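Side-chain contacts in oxidase/hydroxylase (Streptomyces hygroscopicus subsp. hygroscopicus, PDB 4XCB), which probably acts as a 2-oxoglutarate-dependent dioxygenase in orthosomycin biosynthesis and binds nickel, 2-oxoglutarate and hygromycin B: residues D72-P77 against F225-T230; A76-V81 against V200-E205; V119-S124 against K164-L169. All coordinates share one frame; numbering follows the deposited sequence.

Contact 1 (D72-P77 against F225-T230)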
loop_
_atom_site.group_PDB
_atom_site.type_symbol
_atom_site.label_atom_id
_atom_site.label_comp_id
_atom_site.label_asym_id
_atom_site.label_seq_id
_atom_site.Cartn_x
_atom_site.Cartn_y
_atom_site.Cartn_z
ATOM N N ASP A 72 -12.070 -23.057 -19.439
ATOM C CA ASP A 72 -11.774 -21.621 -19.563
ATOM C C ASP A 72 -12.875 -20.717 -18.986
ATOM O O ASP A 72 -12.649 -19.526 -18.790
ATOM C CB ASP A 72 -11.504 -21.235 -21.020
ATOM C CG ASP A 72 -12.631 -21.617 -21.946
ATOM O OD1 ASP A 72 -13.564 -22.314 -21.493
ATOM O OD2 ASP A 72 -12.573 -21.231 -23.135
ATOM N N ARG A 73 -14.054 -21.266 -18.710
ATOM C CA ARG A 73 -15.102 -20.464 -18.085
ATOM C C ARG A 73 -14.718 -20.177 -16.643
ATOM O O ARG A 73 -15.206 -19.219 -16.051
ATOM C CB ARG A 73 -16.456 -21.170 -18.165
ATOM C CG ARG A 73 -17.124 -21.025 -19.521
ATOM C CD ARG A 73 -18.358 -21.899 -19.637
ATOM N NE ARG A 73 -18.039 -23.325 -19.604
ATOM C CZ ARG A 73 -18.951 -24.288 -19.674
ATOM N NH1 ARG A 73 -20.234 -23.974 -19.774
ATOM N NH2 ARG A 73 -18.582 -25.567 -19.656
ATOM N N LEU A 74 -13.866 -21.027 -16.073
ATOM C CA LEU A 74 -13.288 -20.753 -14.761
ATOM C C LEU A 74 -11.948 -20.058 -14.882
ATOM O O LEU A 74 -11.672 -19.101 -14.164
ATOM C CB LEU A 74 -13.103 -22.044 -13.965
ATOM C CG LEU A 74 -14.345 -22.894 -13.689
ATOM C CD1 LEU A 74 -14.030 -23.947 -12.638
ATOM C CD2 LEU A 74 -15.492 -22.014 -13.225
ATOM N N LEU A 75 -11.094 -20.557 -15.773
ATOM C CA LEU A 75 -9.739 -20.046 -15.842
ATOM C C LEU A 75 -9.670 -18.608 -16.318
ATOM O O LEU A 75 -8.849 -17.840 -15.830
ATOM C CB LEU A 75 -8.869 -20.918 -16.747
ATOM C CG LEU A 75 -8.599 -22.346 -16.281
ATOM C CD1 LEU A 75 -7.492 -22.914 -17.139
ATOM C CD2 LEU A 75 -8.212 -22.376 -14.811
ATOM N N ALA A 76 -10.526 -18.223 -17.256
ATOM C CA ALA A 76 -10.402 -16.873 -17.792
ATOM C C ALA A 76 -10.693 -15.809 -16.707
ATOM O O ALA A 76 -9.890 -14.899 -16.529
ATOM C CB ALA A 76 -11.299 -16.694 -19.016
ATOM N N PRO A 77 -11.798 -15.936 -15.945
ATOM C CA PRO A 77 -11.933 -14.933 -14.875
ATOM C C PRO A 77 -10.889 -15.044 -13.755
ATOM O O PRO A 77 -10.474 -14.013 -13.224
ATOM C CB PRO A 77 -13.344 -15.183 -14.327
ATOM C CG PRO A 77 -13.700 -16.551 -14.754
ATOM C CD PRO A 77 -13.013 -16.765 -16.072
ATOM N N PHE A 225 -12.835 -24.842 -6.641
ATOM C CA PHE A 225 -11.505 -25.008 -7.222
ATOM C C PHE A 225 -10.644 -23.830 -6.834
ATOM O O PHE A 225 -11.059 -22.683 -6.999
ATOM C CB PHE A 225 -11.600 -25.157 -8.741
ATOM C CG PHE A 225 -12.411 -26.345 -9.172
ATOM C CD1 PHE A 225 -11.825 -27.593 -9.270
ATOM C CD2 PHE A 225 -13.752 -26.216 -9.469
ATOM C CE1 PHE A 225 -12.570 -28.698 -9.658
ATOM C CE2 PHE A 225 -14.515 -27.318 -9.851
ATOM C CZ PHE A 225 -13.913 -28.564 -9.946
ATOM N N GLY A 226 -9.448 -24.118 -6.317
ATOM C CA GLY A 226 -8.592 -23.093 -5.747
ATOM C C GLY A 226 -7.383 -22.926 -6.631
ATOM O O GLY A 226 -6.787 -23.912 -7.059
ATOM N N TYR A 227 -7.051 -21.674 -6.924
ATOM C CA TYR A 227 -5.967 -21.349 -7.840
ATOM C C TYR A 227 -5.030 -20.348 -7.222
ATOM O O TYR A 227 -5.450 -19.476 -6.457
ATOM C CB TYR A 227 -6.499 -20.777 -9.159
ATOM C CG TYR A 227 -7.512 -21.637 -9.874
ATOM C CD1 TYR A 227 -8.866 -21.500 -9.606
ATOM C CD2 TYR A 227 -7.117 -22.587 -10.811
ATOM C CE1 TYR A 227 -9.805 -22.277 -10.257
ATOM C CE2 TYR A 227 -8.049 -23.366 -11.472
ATOM C CZ TYR A 227 -9.386 -23.215 -11.187
ATOM O OH TYR A 227 -10.330 -23.985 -11.838
ATOM N N GLY A 228 -3.759 -20.428 -7.589
ATOM C CA GLY A 228 -2.817 -19.391 -7.230
ATOM C C GLY A 228 -1.591 -19.499 -8.104
ATOM O O GLY A 228 -1.601 -20.224 -9.108
ATOM N N PRO A 229 -0.519 -18.809 -7.716
ATOM C CA PRO A 229 0.692 -18.793 -8.537
ATOM C C PRO A 229 1.412 -20.127 -8.567
ATOM O O PRO A 229 1.229 -20.944 -7.684
ATOM C CB PRO A 229 1.559 -17.724 -7.862
ATOM C CG PRO A 229 0.608 -16.932 -7.030
ATOM C CD PRO A 229 -0.410 -17.896 -6.562
ATOM N N THR A 230 2.232 -20.331 -9.587
ATOM C CA THR A 230 2.948 -21.589 -9.730
ATOM C C THR A 230 3.887 -21.902 -8.577
ATOM O O THR A 230 4.261 -23.062 -8.402
ATOM C CB THR A 230 3.772 -21.617 -11.029
ATOM O OG1 THR A 230 4.651 -20.480 -11.077
ATOM C CG2 THR A 230 2.850 -21.592 -12.222
#

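Contact 2 (A76-V81 against V200-E205)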
loop_
_atom_site.group_PDB
_atom_site.type_symbol
_atom_site.label_atom_id
_atom_site.label_comp_id
_atom_site.label_asym_id
_atom_site.label_seq_id
_atom_site.Cartn_x
_atom_site.Cartn_y
_atom_site.Cartn_z
ATOM N N ALA A 76 -10.526 -18.223 -17.256
ATOM C CA ALA A 76 -10.402 -16.873 -17.792
ATOM C C ALA A 76 -10.693 -15.809 -16.707
ATOM O O ALA A 76 -9.890 -14.899 -16.529
ATOM C CB ALA A 76 -11.299 -16.694 -19.016
ATOM N N PRO A 77 -11.798 -15.936 -15.945
ATOM C CA PRO A 77 -11.933 -14.933 -14.875
ATOM C C PRO A 77 -10.889 -15.044 -13.755
ATOM O O PRO A 77 -10.474 -14.013 -13.224
ATOM C CB PRO A 77 -13.344 -15.183 -14.327
ATOM C CG PRO A 77 -13.700 -16.551 -14.754
ATOM C CD PRO A 77 -13.013 -16.765 -16.072
ATOM N N VAL A 78 -10.465 -16.258 -13.401
ATOM C CA VAL A 78 -9.378 -16.428 -12.418
ATOM C C VAL A 78 -8.102 -15.693 -12.836
ATOM O O VAL A 78 -7.491 -14.976 -12.031
ATOM C CB VAL A 78 -9.064 -17.933 -12.193
ATOM C CG1 VAL A 78 -7.729 -18.131 -11.452
ATOM C CG2 VAL A 78 -10.207 -18.594 -11.413
ATOM N N ARG A 79 -7.714 -15.851 -14.099
ATOM C CA ARG A 79 -6.526 -15.176 -14.608
ATOM C C ARG A 79 -6.586 -13.662 -14.428
ATOM O O ARG A 79 -5.555 -13.013 -14.193
ATOM C CB ARG A 79 -6.312 -15.496 -16.081
ATOM C CG ARG A 79 -5.940 -16.912 -16.344
ATOM C CD ARG A 79 -5.538 -17.065 -17.786
ATOM N NE ARG A 79 -5.375 -18.474 -18.095
ATOM C CZ ARG A 79 -4.349 -19.212 -17.691
ATOM N NH1 ARG A 79 -3.376 -18.669 -16.962
ATOM N NH2 ARG A 79 -4.301 -20.496 -18.022
ATOM N N ASP A 80 -7.793 -13.106 -14.531
ATOM C CA ASP A 80 -7.992 -11.657 -14.460
ATOM C C ASP A 80 -7.932 -11.143 -13.029
ATOM O O ASP A 80 -7.856 -9.943 -12.825
ATOM C CB ASP A 80 -9.333 -11.253 -15.097
ATOM C CG ASP A 80 -9.294 -11.278 -16.622
ATOM O OD1 ASP A 80 -8.204 -11.484 -17.211
ATOM O OD2 ASP A 80 -10.360 -11.068 -17.240
ATOM N N VAL A 81 -7.953 -12.033 -12.036
ATOM C CA VAL A 81 -7.830 -11.567 -10.655
ATOM C C VAL A 81 -6.534 -12.044 -9.991
ATOM O O VAL A 81 -6.114 -11.490 -8.983
ATOM C CB VAL A 81 -9.055 -11.981 -9.793
ATOM C CG1 VAL A 81 -10.332 -11.322 -10.337
ATOM C CG2 VAL A 81 -9.206 -13.503 -9.706
ATOM N N VAL A 200 -21.305 -19.301 -10.846
ATOM C CA VAL A 200 -19.950 -19.363 -10.299
ATOM C C VAL A 200 -19.754 -18.188 -9.336
ATOM O O VAL A 200 -20.038 -17.051 -9.694
ATOM C CB VAL A 200 -18.901 -19.296 -11.408
ATOM C CG1 VAL A 200 -17.503 -19.178 -10.820
ATOM C CG2 VAL A 200 -18.990 -20.540 -12.306
ATOM N N LEU A 201 -19.275 -18.466 -8.126
ATOM C CA LEU A 201 -18.822 -17.402 -7.238
ATOM C C LEU A 201 -17.285 -17.419 -7.257
ATOM O O LEU A 201 -16.650 -18.385 -6.819
ATOM C CB LEU A 201 -19.399 -17.576 -5.818
ATOM C CG LEU A 201 -19.381 -16.400 -4.825
ATOM C CD1 LEU A 201 -20.336 -16.682 -3.676
ATOM C CD2 LEU A 201 -17.960 -16.144 -4.273
ATOM N N LEU A 202 -16.714 -16.349 -7.807
ATOM C CA LEU A 202 -15.268 -16.134 -7.846
ATOM C C LEU A 202 -14.895 -15.403 -6.560
ATOM O O LEU A 202 -15.431 -14.334 -6.296
ATOM C CB LEU A 202 -14.889 -15.304 -9.069
ATOM C CG LEU A 202 -13.417 -15.063 -9.404
ATOM C CD1 LEU A 202 -12.808 -16.336 -9.954
ATOM C CD2 LEU A 202 -13.278 -13.950 -10.423
ATOM N N LEU A 203 -13.963 -15.959 -5.785
ATOM C CA LEU A 203 -13.758 -15.508 -4.407
ATOM C C LEU A 203 -12.292 -15.211 -4.092
ATOM O O LEU A 203 -11.431 -16.065 -4.255
ATOM C CB LEU A 203 -14.280 -16.576 -3.446
ATOM C CG LEU A 203 -14.091 -16.381 -1.945
ATOM C CD1 LEU A 203 -14.833 -15.130 -1.494
ATOM C CD2 LEU A 203 -14.618 -17.602 -1.206
ATOM N N ASN A 204 -12.020 -13.996 -3.641
ATOM C CA ASN A 204 -10.736 -13.642 -3.029
ATOM C C ASN A 204 -10.675 -14.255 -1.639
ATOM O O ASN A 204 -11.473 -13.890 -0.777
ATOM C CB ASN A 204 -10.607 -12.114 -2.946
ATOM C CG ASN A 204 -9.222 -11.655 -2.484
ATOM O OD1 ASN A 204 -8.484 -12.408 -1.865
ATOM N ND2 ASN A 204 -8.881 -10.397 -2.781
ATOM N N GLU A 205 -9.745 -15.166 -1.387
ATOM C CA GLU A 205 -9.761 -15.873 -0.108
ATOM C C GLU A 205 -9.382 -14.961 1.059
ATOM O O GLU A 205 -9.495 -15.350 2.221
ATOM C CB GLU A 205 -8.854 -17.107 -0.167
ATOM C CG GLU A 205 -9.552 -18.297 -0.851
ATOM C CD GLU A 205 -10.733 -18.820 -0.044
ATOM O OE1 GLU A 205 -10.549 -19.170 1.139
ATOM O OE2 GLU A 205 -11.852 -18.877 -0.595
#

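Contact 3 (V119-S124 against K164-L169)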
loop_
_atom_site.group_PDB
_atom_site.type_symbol
_atom_site.label_atom_id
_atom_site.label_comp_id
_atom_site.label_asym_id
_atom_site.label_seq_id
_atom_site.Cartn_x
_atom_site.Cartn_y
_atom_site.Cartn_z
ATOM N N VAL A 119 1.403 -12.363 14.526
ATOM C CA VAL A 119 1.413 -11.707 13.223
ATOM C C VAL A 119 -0.009 -11.466 12.737
ATOM O O VAL A 119 -0.939 -12.161 13.155
ATOM C CB VAL A 119 2.212 -12.532 12.179
ATOM C CG1 VAL A 119 3.657 -12.660 12.612
ATOM C CG2 VAL A 119 1.602 -13.929 11.991
ATOM N N GLY A 120 -0.180 -10.462 11.879
ATOM C CA GLY A 120 -1.495 -10.075 11.399
ATOM C C GLY A 120 -1.654 -10.018 9.892
ATOM O O GLY A 120 -2.613 -9.437 9.383
ATOM N N ARG A 121 -0.692 -10.589 9.182
ATOM C CA ARG A 121 -0.794 -10.786 7.739
ATOM C C ARG A 121 -0.579 -12.260 7.435
ATOM O O ARG A 121 0.288 -12.904 8.034
ATOM C CB ARG A 121 0.233 -9.941 6.985
ATOM C CG ARG A 121 -0.080 -8.458 6.907
ATOM C CD ARG A 121 -1.013 -8.196 5.731
ATOM N NE ARG A 121 -1.517 -6.828 5.651
ATOM C CZ ARG A 121 -2.512 -6.357 6.391
ATOM N NH1 ARG A 121 -3.088 -7.145 7.287
ATOM N NH2 ARG A 121 -2.936 -5.102 6.239
ATOM N N ASP A 122 -1.377 -12.789 6.512
ATOM C CA ASP A 122 -1.193 -14.131 5.966
ATOM C C ASP A 122 -0.822 -13.920 4.521
ATOM O O ASP A 122 -1.658 -13.477 3.723
ATOM C CB ASP A 122 -2.469 -14.976 6.084
ATOM C CG ASP A 122 -2.268 -16.425 5.648
ATOM O OD1 ASP A 122 -1.325 -16.730 4.880
ATOM O OD2 ASP A 122 -3.073 -17.275 6.090
ATOM N N LEU A 123 0.429 -14.225 4.178
ATOM C CA LEU A 123 0.924 -13.857 2.863
ATOM C C LEU A 123 0.276 -14.718 1.767
ATOM O O LEU A 123 0.307 -14.332 0.606
ATOM C CB LEU A 123 2.463 -13.924 2.817
ATOM C CG LEU A 123 3.129 -12.752 3.574
ATOM C CD1 LEU A 123 4.651 -12.770 3.431
ATOM C CD2 LEU A 123 2.590 -11.389 3.150
ATOM N N SER A 124 -0.390 -15.818 2.132
ATOM C CA SER A 124 -1.065 -16.655 1.132
ATOM C C SER A 124 -2.289 -15.967 0.547
ATOM O O SER A 124 -2.785 -16.351 -0.521
ATOM C CB SER A 124 -1.487 -18.015 1.728
ATOM O OG SER A 124 -2.428 -17.860 2.782
ATOM N N LYS A 164 -10.039 -6.330 2.754
ATOM C CA LYS A 164 -9.057 -5.248 2.836
ATOM C C LYS A 164 -8.977 -4.679 4.258
ATOM O O LYS A 164 -8.471 -3.577 4.462
ATOM C CB LYS A 164 -9.381 -4.135 1.832
ATOM C CG LYS A 164 -9.379 -4.584 0.373
ATOM C CD LYS A 164 -9.591 -3.410 -0.574
ATOM C CE LYS A 164 -9.511 -3.829 -2.038
ATOM N NZ LYS A 164 -9.927 -2.691 -2.930
ATOM N N ALA A 165 -9.470 -5.447 5.229
ATOM C CA ALA A 165 -9.487 -5.018 6.627
ATOM C C ALA A 165 -8.082 -4.787 7.165
ATOM O O ALA A 165 -7.160 -5.578 6.907
ATOM C CB ALA A 165 -10.214 -6.044 7.490
ATOM N N ASN A 166 -7.907 -3.692 7.897
ATOM C CA ASN A 166 -6.622 -3.420 8.557
ATOM C C ASN A 166 -6.608 -3.809 10.033
ATOM O O ASN A 166 -5.546 -3.843 10.658
ATOM C CB ASN A 166 -6.247 -1.947 8.437
ATOM C CG ASN A 166 -5.851 -1.557 7.040
ATOM O OD1 ASN A 166 -4.870 -2.077 6.488
ATOM N ND2 ASN A 166 -6.580 -0.608 6.463
ATOM N N PHE A 167 -7.779 -4.101 10.593
ATOM C CA PHE A 167 -7.888 -4.507 11.987
ATOM C C PHE A 167 -8.380 -5.944 12.072
ATOM O O PHE A 167 -9.123 -6.385 11.198
ATOM C CB PHE A 167 -8.868 -3.617 12.763
ATOM C CG PHE A 167 -8.503 -2.152 12.802
ATOM C CD1 PHE A 167 -7.508 -1.689 13.661
ATOM C CD2 PHE A 167 -9.164 -1.245 12.004
ATOM C CE1 PHE A 167 -7.196 -0.345 13.714
ATOM C CE2 PHE A 167 -8.853 0.108 12.051
ATOM C CZ PHE A 167 -7.862 0.550 12.907
ATOM N N PRO A 168 -7.997 -6.669 13.132
ATOM C CA PRO A 168 -8.543 -8.012 13.346
ATOM C C PRO A 168 -9.927 -7.953 13.976
ATOM O O PRO A 168 -10.245 -7.003 14.704
ATOM C CB PRO A 168 -7.531 -8.653 14.293
ATOM C CG PRO A 168 -7.035 -7.481 15.096
ATOM C CD PRO A 168 -6.947 -6.345 14.117
ATOM N N LEU A 169 -10.740 -8.961 13.697
ATOM C CA LEU A 169 -12.120 -8.979 14.173
ATOM C C LEU A 169 -12.369 -10.096 15.187
ATOM O O LEU A 169 -13.017 -9.887 16.211
ATOM C CB LEU A 169 -13.073 -9.126 12.991
ATOM C CG LEU A 169 -14.553 -9.142 13.388
ATOM C CD1 LEU A 169 -15.025 -7.742 13.759
ATOM C CD2 LEU A 169 -15.401 -9.725 12.282
#

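Contact 1 (D72-P77 against F225-T230)
The rings of Tyr-227 and Phe-225 meet two leucines of helix 72-82 here, each ring touched obliquely by one leucine methyl. CD2 of Leu-75 sits 3.5 Å from CE2 of Tyr-227. CD1 of Leu-74 lies 3.9 Å from CD2 of Phe-225. The contact packs a helix against the antiparallel major sheet of the double-stranded beta-helix, the fold of this cupin-type oxygenase family. The axes of 72-77 and 225-229 run 39° apart and come within 10.7 Å. Phe-225 and Tyr-227 alternate with glycines, and both point their side chains toward the helix. Leu-74 also points toward the strand. Its CD1 touches both the Phe-225 ring and the phenol oxygen of Tyr-227. Leu-75 and Tyr-227 cross at about a right angle. In Leu-75, CG is anti to the carbonyl carbon (chi1 -66°), and CD2 is the branch that reaches the ring. The phenol is also tied down at its polar end, because OH of Tyr-227 is hydrogen-bonded to O of Ala-69 in helix 63-69. A leucine in place of Tyr-227 would probably leave that carbonyl without its phenol partner and take the ring contact from Leu-75. Leu-245 of the second subunit packs on Leu-75 and Tyr-227. The phenol OH lies near both leucines, 3.8 Å from CD1 of Leu-74 and 4.0 Å from CD2 of Leu-75.

Contact 2 (A76-V81 against V200-E205)
This is a purely apolar helix-on-sheet contact in the buried core, where helix 72-82 covers strand 200-204 of the major sheet of the double-stranded beta-helix. Leu-202 carries the strand side and meets three helix residues, Pro-77, Val-78 and Val-81. Segments 76-81 and 200-204 run in nearly the same direction, 20° apart, with axes 9.8 Å apart at closest approach. The CG of Leu-202 is anti to its backbone N (chi1 -174°), which extends the side chain toward the helix. Its two methyls then divide the work. CD1 meets CG2 of Val-78 at 3.7 Å, the two side chains crossing at a slant. CD2 serves the other two residues. It lies 4.1 Å from CB of Pro-77 and also approaches the carbonyl O of that residue. Val-81 and Leu-202 reach toward each other tip to tip. Phe-15 of helix 9-18 packs on both Leu-202 and Val-81, and Val-139 of the neighbouring strand touches both valines. Further along, Glu-205, an iron ligand in another structure of this protein, follows the strand and touches the bound hygromycin. CD2 of Leu-202 is 3.9 Å from CG1 of Val-81 and 4.2 Å from CG2 of Val-81.

Contact 3 (V119-S124 against K164-L169)
Arg-121 and Asn-166 approach each other at a slant, with the guanidinium and amide planes 30° apart. The contact joins two loops of the double-stranded beta-helix fold, one between strands 118-119 and 128-130, the other leading into helix 170-175. OD1 of Asn-166 lies at the edge of the guanidinium, in its plane, 3.6 Å from NH2 of Arg-121. That is a polar approach too long to count as a hydrogen bond. The Arg-121 chain bends at chi2 (-85°), and this folds the guanidinium round to the other loop. The CB of Asn-166 points away from segment 119-124, but its amide turns back to Arg-121. The firmer polar partner of the guanidinium is Ser-109, outside both segments: NH1 is hydrogen-bonded to its OG. NH1 also makes a weak bond to O of Gly-120. Ser-109 also donates to O of Ala-165, so this one hydroxyl bridges the two loops. Both loops are at subunit interfaces. Gln-84 of the second subunit bonds the backbone of Arg-121 and Leu-123, while Asp-16 of the third subunit accepts from N of Asn-166. Further along the first loop, Asp-122 forms an Asx turn. Its OD1 takes two bonds from the same face of the carboxylate, from N of Ser-124 at 3.0 Å and from OG of Ser-124 at 2.6 Å.

How the contacts relate
Contacts 1 and 2 are two parts of one interface. Both use helix 72-82, share Ala-76 and Pro-77, and lie on the same large sheet, with centres about 7 Å apart. They also touch: CD1 of Tyr-227 is 3.7 Å from CG2 of Val-78. Both sit in the apolar core between helix and sheet, but contact 1 pairs leucines with aromatic rings, whereas contact 2 is aliphatic throughout. Contact 3 lies further from the chain centre, buried among loops at subunit interfaces, its centre 24 and 20 Å from those of contacts 1 and 2. It covers less area, and its nearest groups are polar but not bonded across. All three touch the second subunit; contact 3 also touches the third.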